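Long-range contacts in PKS_KS domain-containing protein (PDB 6SMO), which probably acts as a beta-ketoacyl-[acyl-carrier-protein] synthase and holds a polyketone chain, a pentaoxododecanal, in its pocket: residues Lys71-Tyr79 against Gly257-Gly265; Pro359-Thr367 against Glu385-Asn396. All blocks are in the same frame, centred on the assembly; numbering follows the deposited sequence.

Contact 1 (Lys71-Tyr79 against Gly257-Gly265); sequences KSGAIGQVY and GFVIAEGCG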
loop_
_atom_site.group_PDB
_atom_site.type_symbol
_atom_site.label_atom_id
_atom_site.label_comp_id
_atom_site.label_asym_id
_atom_site.label_seq_id
_atom_site.Cartn_x
_atom_site.Cartn_y
_atom_site.Cartn_z
ATOM N N LYS B 71 14.185 -4.587 -22.634
ATOM C CA LYS B 71 13.851 -5.754 -23.497
ATOM C C LYS B 71 12.348 -5.760 -23.805
ATOM O O LYS B 71 11.960 -6.385 -24.812
ATOM C CB LYS B 71 14.292 -7.057 -22.822
ATOM C CG LYS B 71 15.798 -7.215 -22.659
ATOM C CD LYS B 71 16.205 -8.346 -21.738
ATOM C CE LYS B 71 16.092 -9.712 -22.380
ATOM N NZ LYS B 71 16.346 -10.797 -21.403
ATOM N N SER B 72 11.539 -5.093 -22.974
ATOM C CA SER B 72 10.066 -4.949 -23.138
ATOM C C SER B 72 9.758 -4.020 -24.319
ATOM O O SER B 72 10.479 -3.015 -24.483
ATOM C CB SER B 72 9.430 -4.444 -21.867
ATOM O OG SER B 72 8.023 -4.319 -22.016
ATOM N N GLY B 73 8.725 -4.352 -25.102
ATOM C CA GLY B 73 8.239 -3.547 -26.240
ATOM C C GLY B 73 6.720 -3.537 -26.331
ATOM O O GLY B 73 6.204 -3.418 -27.458
ATOM N N ALA B 74 6.032 -3.654 -25.189
ATOM C CA ALA B 74 4.554 -3.653 -25.071
ATOM C C ALA B 74 4.136 -2.925 -23.788
ATOM O O ALA B 74 4.777 -3.158 -22.743
ATOM C CB ALA B 74 4.040 -5.072 -25.085
ATOM N N ILE B 75 3.104 -2.078 -23.874
ATOM C CA ILE B 75 2.497 -1.348 -22.716
ATOM C C ILE B 75 0.981 -1.248 -22.919
ATOM O O ILE B 75 0.532 -1.280 -24.083
ATOM C CB ILE B 75 3.129 0.048 -22.530
ATOM C CG1 ILE B 75 3.209 0.822 -23.850
ATOM C CG2 ILE B 75 4.489 -0.057 -21.855
ATOM C CD1 ILE B 75 3.391 2.313 -23.679
ATOM N N GLY B 76 0.234 -1.131 -21.817
ATOM C CA GLY B 76 -1.208 -0.816 -21.810
ATOM C C GLY B 76 -1.435 0.674 -21.633
ATOM O O GLY B 76 -1.651 1.107 -20.484
ATOM N N GLN B 77 -1.367 1.431 -22.733
ATOM C CA GLN B 77 -1.529 2.910 -22.764
ATOM C C GLN B 77 -2.979 3.244 -23.136
ATOM O O GLN B 77 -3.552 2.518 -23.973
ATOM C CB GLN B 77 -0.536 3.519 -23.756
ATOM C CG GLN B 77 -0.229 4.986 -23.493
ATOM C CD GLN B 77 0.914 5.485 -24.342
ATOM O OE1 GLN B 77 1.006 5.189 -25.532
ATOM N NE2 GLN B 77 1.800 6.255 -23.731
ATOM N N VAL B 78 -3.541 4.301 -22.539
ATOM C CA VAL B 78 -4.970 4.709 -22.711
ATOM C C VAL B 78 -5.091 5.671 -23.902
ATOM O O VAL B 78 -6.078 5.542 -24.652
ATOM C CB VAL B 78 -5.567 5.310 -21.421
ATOM C CG1 VAL B 78 -5.569 4.301 -20.284
ATOM C CG2 VAL B 78 -4.874 6.593 -20.987
ATOM N N TYR B 79 -4.131 6.589 -24.067
ATOM C CA TYR B 79 -4.089 7.596 -25.163
ATOM C C TYR B 79 -2.782 7.444 -25.951
ATOM O O TYR B 79 -1.719 7.695 -25.351
ATOM C CB TYR B 79 -4.237 9.014 -24.602
ATOM C CG TYR B 79 -5.463 9.233 -23.750
ATOM C CD1 TYR B 79 -6.730 8.938 -24.227
ATOM C CD2 TYR B 79 -5.360 9.751 -22.467
ATOM C CE1 TYR B 79 -7.861 9.139 -23.452
ATOM C CE2 TYR B 79 -6.481 9.957 -21.678
ATOM C CZ TYR B 79 -7.737 9.651 -22.172
ATOM O OH TYR B 79 -8.846 9.854 -21.401
ATOM N N GLY B 257 6.253 -13.044 -18.187
ATOM C CA GLY B 257 6.163 -11.756 -17.468
ATOM C C GLY B 257 4.902 -10.982 -17.812
ATOM O O GLY B 257 4.242 -11.339 -18.808
ATOM N N PHE B 258 4.586 -9.948 -17.023
ATOM C CA PHE B 258 3.376 -9.097 -17.176
ATOM C C PHE B 258 3.706 -7.881 -18.052
ATOM O O PHE B 258 4.811 -7.321 -17.922
ATOM C CB PHE B 258 2.806 -8.694 -15.810
ATOM C CG PHE B 258 3.616 -7.705 -15.007
ATOM C CD1 PHE B 258 3.516 -6.342 -15.244
ATOM C CD2 PHE B 258 4.445 -8.134 -13.981
ATOM C CE1 PHE B 258 4.249 -5.433 -14.494
ATOM C CE2 PHE B 258 5.176 -7.224 -13.231
ATOM C CZ PHE B 258 5.077 -5.876 -13.488
ATOM N N VAL B 259 2.769 -7.503 -18.927
ATOM C CA VAL B 259 2.804 -6.238 -19.720
ATOM C C VAL B 259 2.260 -5.117 -18.827
ATOM O O VAL B 259 1.059 -5.165 -18.500
ATOM C CB VAL B 259 1.994 -6.361 -21.026
ATOM C CG1 VAL B 259 1.854 -5.025 -21.743
ATOM C CG2 VAL B 259 2.588 -7.404 -21.959
ATOM N N ILE B 260 3.112 -4.159 -18.444
ATOM C CA ILE B 260 2.740 -3.012 -17.561
ATOM C C ILE B 260 1.734 -2.125 -18.303
ATOM O O ILE B 260 1.831 -2.026 -19.543
ATOM C CB ILE B 260 3.983 -2.222 -17.099
ATOM C CG1 ILE B 260 3.657 -1.308 -15.915
ATOM C CG2 ILE B 260 4.611 -1.451 -18.252
ATOM C CD1 ILE B 260 4.870 -0.862 -15.134
ATOM N N ALA B 261 0.807 -1.512 -17.563
ATOM C CA ALA B 261 -0.306 -0.689 -18.090
ATOM C C ALA B 261 -0.610 0.457 -17.120
ATOM O O ALA B 261 -0.068 0.442 -16.000
ATOM C CB ALA B 261 -1.521 -1.558 -18.305
ATOM N N GLU B 262 -1.443 1.408 -17.551
ATOM C CA GLU B 262 -1.962 2.529 -16.723
ATOM C C GLU B 262 -3.493 2.504 -16.767
ATOM O O GLU B 262 -4.051 1.763 -17.603
ATOM C CB GLU B 262 -1.412 3.873 -17.211
ATOM C CG GLU B 262 -1.781 4.214 -18.647
ATOM C CD GLU B 262 -1.287 5.567 -19.136
ATOM O OE1 GLU B 262 -1.550 5.897 -20.310
ATOM O OE2 GLU B 262 -0.641 6.289 -18.347
ATOM N N GLY B 263 -4.141 3.280 -15.894
ATOM C CA GLY B 263 -5.608 3.433 -15.858
ATOM C C GLY B 263 -6.130 3.645 -14.449
ATOM O O GLY B 263 -5.310 3.831 -13.528
ATOM N N CYS B 264 -7.456 3.617 -14.293
ATOM C CA CYS B 264 -8.173 3.826 -13.007
ATOM C C CYS B 264 -9.541 3.136 -13.051
ATOM O O CYS B 264 -10.194 3.184 -14.113
ATOM C CB CYS B 264 -8.352 5.312 -12.716
ATOM S SG CYS B 264 -9.318 5.650 -11.220
ATOM N N GLY B 265 -9.935 2.515 -11.936
ATOM C CA GLY B 265 -11.288 1.975 -11.701
ATOM C C GLY B 265 -11.899 2.597 -10.458
ATOM O O GLY B 265 -11.182 2.695 -9.444
HETATM O O HOH W 1 5.607 -4.352 -20.470
#
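The carbonyl oxygen of I260 receives the amide of G76 at 2.9 Å (G76 N to I260 O), in the carbonyl plane and on a lone pair, and the CA-H of I75 approaches the same oxygen. Two residues further on, beyond A261, E262 N returns a bond of 3.0 Å to G76 O. Two such bonds make a single parallel beta bridge between G76 and A261. Because G76 carries no side chain, A261 CB can lie against its CA at 3.6 Å. Ahead of the bridge come two small apolar contacts: A74 CB meets V259 CG1, and I75 CG2 touches I260 CG2 at 3.9 Å. A water donates to A74 O and accepts from I260 N, with S72 OG also bonded to it. At the other end the extended chain of E262, whose CG lies between backbone N and carbonyl carbon (chi1 60°), brings OE1 to 3.4 Å from V78 N, a straight but weak bond, and beside V78 CG2. The carboxylate's stronger partner is K95, in a salt bridge with OE2. I260 also packs on S226, I227 and F230 of helix 224-233, its side chain about 7 Å from the ligand, while V259 and A261 make backbone bonds with H369. The arrangement pairs a loop with the lead-in to strand 263-271, a central-sheet strand of the thiolase fold, beside the pocket of the bound polyketone.

Contact 2 (Pro359-Thr367 against Glu385-Asn396); sequences PINSLKSMT and EIEKQYVHPTIN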
loop_
_atom_site.group_PDB
_atom_site.type_symbol
_atom_site.label_atom_id
_atom_site.label_comp_id
_atom_site.label_asym_id
_atom_site.label_seq_id
_atom_site.Cartn_x
_atom_site.Cartn_y
_atom_site.Cartn_z
ATOM N N PRO B 359 -15.641 -21.372 -15.031
ATOM C CA PRO B 359 -14.932 -20.408 -15.874
ATOM C C PRO B 359 -14.080 -19.431 -15.047
ATOM O O PRO B 359 -14.615 -18.796 -14.155
ATOM C CB PRO B 359 -16.053 -19.660 -16.618
ATOM C CG PRO B 359 -17.250 -20.584 -16.531
ATOM C CD PRO B 359 -17.099 -21.283 -15.198
ATOM N N ILE B 360 -12.782 -19.354 -15.358
ATOM C CA ILE B 360 -11.784 -18.445 -14.715
ATOM C C ILE B 360 -11.155 -17.590 -15.820
ATOM O O ILE B 360 -10.768 -18.171 -16.844
ATOM C CB ILE B 360 -10.719 -19.259 -13.949
ATOM C CG1 ILE B 360 -11.347 -20.255 -12.968
ATOM C CG2 ILE B 360 -9.729 -18.339 -13.250
ATOM C CD1 ILE B 360 -10.471 -21.445 -12.658
ATOM N N ASN B 361 -11.054 -16.270 -15.634
ATOM C CA ASN B 361 -10.477 -15.355 -16.658
ATOM C C ASN B 361 -9.527 -14.342 -16.012
ATOM O O ASN B 361 -9.553 -14.189 -14.774
ATOM C CB ASN B 361 -11.560 -14.645 -17.477
ATOM C CG ASN B 361 -12.535 -13.842 -16.643
ATOM O OD1 ASN B 361 -12.379 -13.720 -15.430
ATOM N ND2 ASN B 361 -13.549 -13.287 -17.287
ATOM N N SER B 362 -8.714 -13.693 -16.852
ATOM C CA SER B 362 -7.806 -12.570 -16.508
ATOM C C SER B 362 -8.003 -11.443 -17.530
ATOM O O SER B 362 -7.872 -11.720 -18.738
ATOM C CB SER B 362 -6.372 -13.028 -16.473
ATOM O OG SER B 362 -5.497 -11.940 -16.213
ATOM N N LEU B 363 -8.311 -10.230 -17.061
ATOM C CA LEU B 363 -8.518 -9.034 -17.921
ATOM C C LEU B 363 -7.161 -8.505 -18.405
ATOM O O LEU B 363 -7.142 -7.780 -19.417
ATOM C CB LEU B 363 -9.272 -7.959 -17.134
ATOM C CG LEU B 363 -9.928 -6.867 -17.979
ATOM C CD1 LEU B 363 -11.191 -7.385 -18.648
ATOM C CD2 LEU B 363 -10.236 -5.638 -17.140
ATOM N N LYS B 364 -6.074 -8.868 -17.714
ATOM C CA LYS B 364 -4.691 -8.386 -17.990
ATOM C C LYS B 364 -4.195 -8.903 -19.349
ATOM O O LYS B 364 -3.151 -8.401 -19.809
ATOM C CB LYS B 364 -3.739 -8.812 -16.869
ATOM C CG LYS B 364 -4.000 -8.169 -15.513
ATOM C CD LYS B 364 -2.980 -8.556 -14.463
ATOM C CE LYS B 364 -3.229 -7.929 -13.107
ATOM N NZ LYS B 364 -4.435 -8.482 -12.448
ATOM N N SER B 365 -4.897 -9.862 -19.964
ATOM C CA SER B 365 -4.616 -10.371 -21.334
ATOM C C SER B 365 -4.936 -9.292 -22.379
ATOM O O SER B 365 -4.296 -9.305 -23.449
ATOM C CB SER B 365 -5.379 -11.641 -21.615
ATOM O OG SER B 365 -6.779 -11.431 -21.512
ATOM N N MET B 366 -5.896 -8.410 -22.080
ATOM C CA MET B 366 -6.336 -7.295 -22.964
ATOM C C MET B 366 -5.780 -5.960 -22.450
ATOM O O MET B 366 -5.272 -5.179 -23.277
ATOM C CB MET B 366 -7.866 -7.216 -23.015
ATOM C CG MET B 366 -8.514 -8.491 -23.515
ATOM S SD MET B 366 -10.308 -8.341 -23.697
ATOM C CE MET B 366 -10.867 -9.228 -22.244
ATOM N N THR B 367 -5.883 -5.710 -21.139
ATOM C CA THR B 367 -5.574 -4.407 -20.487
ATOM C C THR B 367 -4.084 -4.294 -20.140
ATOM O O THR B 367 -3.580 -3.154 -20.114
ATOM C CB THR B 367 -6.404 -4.209 -19.212
ATOM O OG1 THR B 367 -6.281 -5.384 -18.410
ATOM C CG2 THR B 367 -7.865 -3.930 -19.494
ATOM N N GLU B 385 -20.006 -7.852 -15.871
ATOM C CA GLU B 385 -20.133 -9.294 -16.228
ATOM C C GLU B 385 -21.364 -9.895 -15.538
ATOM O O GLU B 385 -22.129 -10.605 -16.220
ATOM C CB GLU B 385 -18.869 -10.066 -15.843
ATOM C CG GLU B 385 -17.752 -9.956 -16.863
ATOM C CD GLU B 385 -16.470 -10.659 -16.457
ATOM O OE1 GLU B 385 -15.931 -10.327 -15.384
ATOM O OE2 GLU B 385 -16.016 -11.547 -17.206
ATOM N N ILE B 386 -21.539 -9.625 -14.239
ATOM C CA ILE B 386 -22.671 -10.143 -13.410
ATOM C C ILE B 386 -23.980 -9.516 -13.906
ATOM O O ILE B 386 -24.977 -10.258 -14.026
ATOM C CB ILE B 386 -22.427 -9.877 -11.910
ATOM C CG1 ILE B 386 -21.259 -10.715 -11.379
ATOM C CG2 ILE B 386 -23.696 -10.106 -11.099
ATOM C CD1 ILE B 386 -20.710 -10.247 -10.052
ATOM N N GLU B 387 -23.970 -8.206 -14.172
ATOM C CA GLU B 387 -25.138 -7.432 -14.681
ATOM C C GLU B 387 -25.638 -8.043 -15.993
ATOM O O GLU B 387 -26.848 -8.336 -16.084
ATOM C CB GLU B 387 -24.770 -5.961 -14.895
ATOM C CG GLU B 387 -25.561 -5.005 -14.022
ATOM C CD GLU B 387 -26.893 -4.571 -14.608
ATOM O OE1 GLU B 387 -27.924 -4.764 -13.932
ATOM O OE2 GLU B 387 -26.894 -4.037 -15.735
ATOM N N LYS B 388 -24.736 -8.230 -16.961
ATOM C CA LYS B 388 -25.067 -8.614 -18.362
ATOM C C LYS B 388 -25.006 -10.138 -18.534
ATOM O O LYS B 388 -25.243 -10.603 -19.667
ATOM C CB LYS B 388 -24.127 -7.881 -19.325
ATOM C CG LYS B 388 -24.358 -6.377 -19.415
ATOM C CD LYS B 388 -23.198 -5.610 -20.010
ATOM C CE LYS B 388 -23.425 -4.112 -20.028
ATOM N NZ LYS B 388 -24.312 -3.701 -21.143
ATOM N N GLN B 389 -24.723 -10.885 -17.457
ATOM C CA GLN B 389 -24.652 -12.373 -17.441
ATOM C C GLN B 389 -23.766 -12.855 -18.598
ATOM O O GLN B 389 -24.144 -13.835 -19.272
ATOM C CB GLN B 389 -26.056 -12.978 -17.523
ATOM C CG GLN B 389 -26.943 -12.652 -16.329
ATOM C CD GLN B 389 -26.585 -13.448 -15.098
ATOM O OE1 GLN B 389 -25.563 -13.214 -14.455
ATOM N NE2 GLN B 389 -27.439 -14.396 -14.749
ATOM N N TYR B 390 -22.635 -12.176 -18.817
ATOM C CA TYR B 390 -21.615 -12.503 -19.847
ATOM C C TYR B 390 -20.244 -12.599 -19.170
ATOM O O TYR B 390 -20.027 -11.912 -18.152
ATOM C CB TYR B 390 -21.610 -11.454 -20.963
ATOM C CG TYR B 390 -20.752 -11.809 -22.152
ATOM C CD1 TYR B 390 -21.269 -12.537 -23.213
ATOM C CD2 TYR B 390 -19.423 -11.423 -22.218
ATOM C CE1 TYR B 390 -20.488 -12.870 -24.309
ATOM C CE2 TYR B 390 -18.628 -11.749 -23.306
ATOM C CZ TYR B 390 -19.163 -12.474 -24.356
ATOM O OH TYR B 390 -18.388 -12.798 -25.432
ATOM N N VAL B 391 -19.357 -13.429 -19.723
ATOM C CA VAL B 391 -17.973 -13.655 -19.211
ATOM C C VAL B 391 -16.984 -13.346 -20.341
ATOM O O VAL B 391 -17.055 -14.025 -21.385
ATOM C CB VAL B 391 -17.807 -15.092 -18.678
ATOM C CG1 VAL B 391 -16.373 -15.382 -18.273
ATOM C CG2 VAL B 391 -18.750 -15.374 -17.519
ATOM N N HIS B 392 -16.106 -12.356 -20.139
ATOM C CA HIS B 392 -15.057 -11.950 -21.113
ATOM C C HIS B 392 -13.989 -13.039 -21.170
ATOM O O HIS B 392 -13.727 -13.703 -20.169
ATOM C CB HIS B 392 -14.488 -10.560 -20.781
ATOM C CG HIS B 392 -13.603 -10.508 -19.579
ATOM N ND1 HIS B 392 -12.350 -11.093 -19.552
ATOM C CD2 HIS B 392 -13.766 -9.914 -18.376
ATOM C CE1 HIS B 392 -11.791 -10.881 -18.378
ATOM N NE2 HIS B 392 -12.641 -10.161 -17.638
ATOM N N PRO B 393 -13.352 -13.266 -22.342
ATOM C CA PRO B 393 -12.342 -14.315 -22.482
ATOM C C PRO B 393 -10.931 -13.876 -22.069
ATOM O O PRO B 393 -10.685 -12.686 -21.989
ATOM C CB PRO B 393 -12.380 -14.592 -23.990
ATOM C CG PRO B 393 -12.675 -13.236 -24.601
ATOM C CD PRO B 393 -13.574 -12.534 -23.600
ATOM N N THR B 394 -10.054 -14.851 -21.813
ATOM C CA THR B 394 -8.583 -14.670 -21.686
ATOM C C THR B 394 -7.968 -14.826 -23.082
ATOM O O THR B 394 -7.833 -15.979 -23.534
ATOM C CB THR B 394 -7.977 -15.667 -20.689
ATOM O OG1 THR B 394 -8.793 -15.692 -19.519
ATOM C CG2 THR B 394 -6.553 -15.326 -20.308
ATOM N N ILE B 395 -7.637 -13.713 -23.745
ATOM C CA ILE B 395 -7.133 -13.709 -25.152
ATOM C C ILE B 395 -5.645 -14.083 -25.161
ATOM O O ILE B 395 -5.038 -14.150 -24.072
ATOM C CB ILE B 395 -7.394 -12.357 -25.852
ATOM C CG1 ILE B 395 -6.597 -11.204 -25.234
ATOM C CG2 ILE B 395 -8.885 -12.055 -25.888
ATOM C CD1 ILE B 395 -6.393 -10.033 -26.169
ATOM N N ASN B 396 -5.100 -14.325 -26.358
ATOM C CA ASN B 396 -3.672 -14.664 -26.608
ATOM C C ASN B 396 -3.344 -16.030 -25.989
ATOM O O ASN B 396 -2.163 -16.253 -25.655
ATOM C CB ASN B 396 -2.733 -13.573 -26.085
ATOM C CG ASN B 396 -3.148 -12.179 -26.508
ATOM O OD1 ASN B 396 -3.692 -11.991 -27.594
ATOM N ND2 ASN B 396 -2.892 -11.198 -25.660
#
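With chi1 of 57° at N361 and 72° at H392, each CG sits between its own backbone N and carbonyl carbon, and the amide comes to lie over the imidazole, their planes 14° apart. In this thiolase fold the two residues join the outermost strand 360-361 of the central sheet to the segment that follows helix 372-388. N361 ND2 stands above the centre of the H392 ring while its N-H bonds run in the amide plane: a nearly straight one reaches H392 O at 2.9 Å, and a more bent one reaches E385 OE2 at 3.0 Å. The carboxylate is met there on its syn lone pair; its anti side takes H392 N, so one oxygen at the end of the helix holds both the asparagine and the histidine backbone. The strongest partner of N361 ND2 lies outside, Y328 OH; with three acceptors round two N-H groups, one hydrogen is probably shared. On the opposite face of the imidazole L363 CD1 makes a CH-pi contact, 3.5 Å from the ring centroid, leaving the ring sandwiched between amide and methyl.

Farther along, the bonds between the segments are weak. S362 N makes a weak bond of 3.3 Å to T394 OG1, whose stronger hydrogen bond is to Y408 O, and I395 N bonds weakly to S365 OG. Within 359-367 that hydroxyl donates to S362 O at 3.0 Å. The M366 chain turns about its CG-SD bond and sets CE 3.5 Å from P393 O, beside H392 ND1, while M366 CG packs on I395 CD1 at 3.7 Å.

In the fold
Both contacts are buried and serve the same sheet from different places. Contact 1 lies at the start of strand 263-271, well inside the sheet, whereas contact 2 secures the edge strand 360-361 to the end of helix 372-388. The chemistry differs accordingly: contact 1 rests mainly on backbone bonds and a water, contact 2 on asparagine and glutamate side chains that grip the histidine backbone, and on an imidazole covered on both faces. Their centres are 18 Å apart, yet they meet where A261 CB packs against T367 O. Just beyond T367, H369 of the ligand pocket bonds to the backbone of contact 1 and touches K364 of contact 2. Contact 1 lies near the ligand, whereas contact 2 stands back from it.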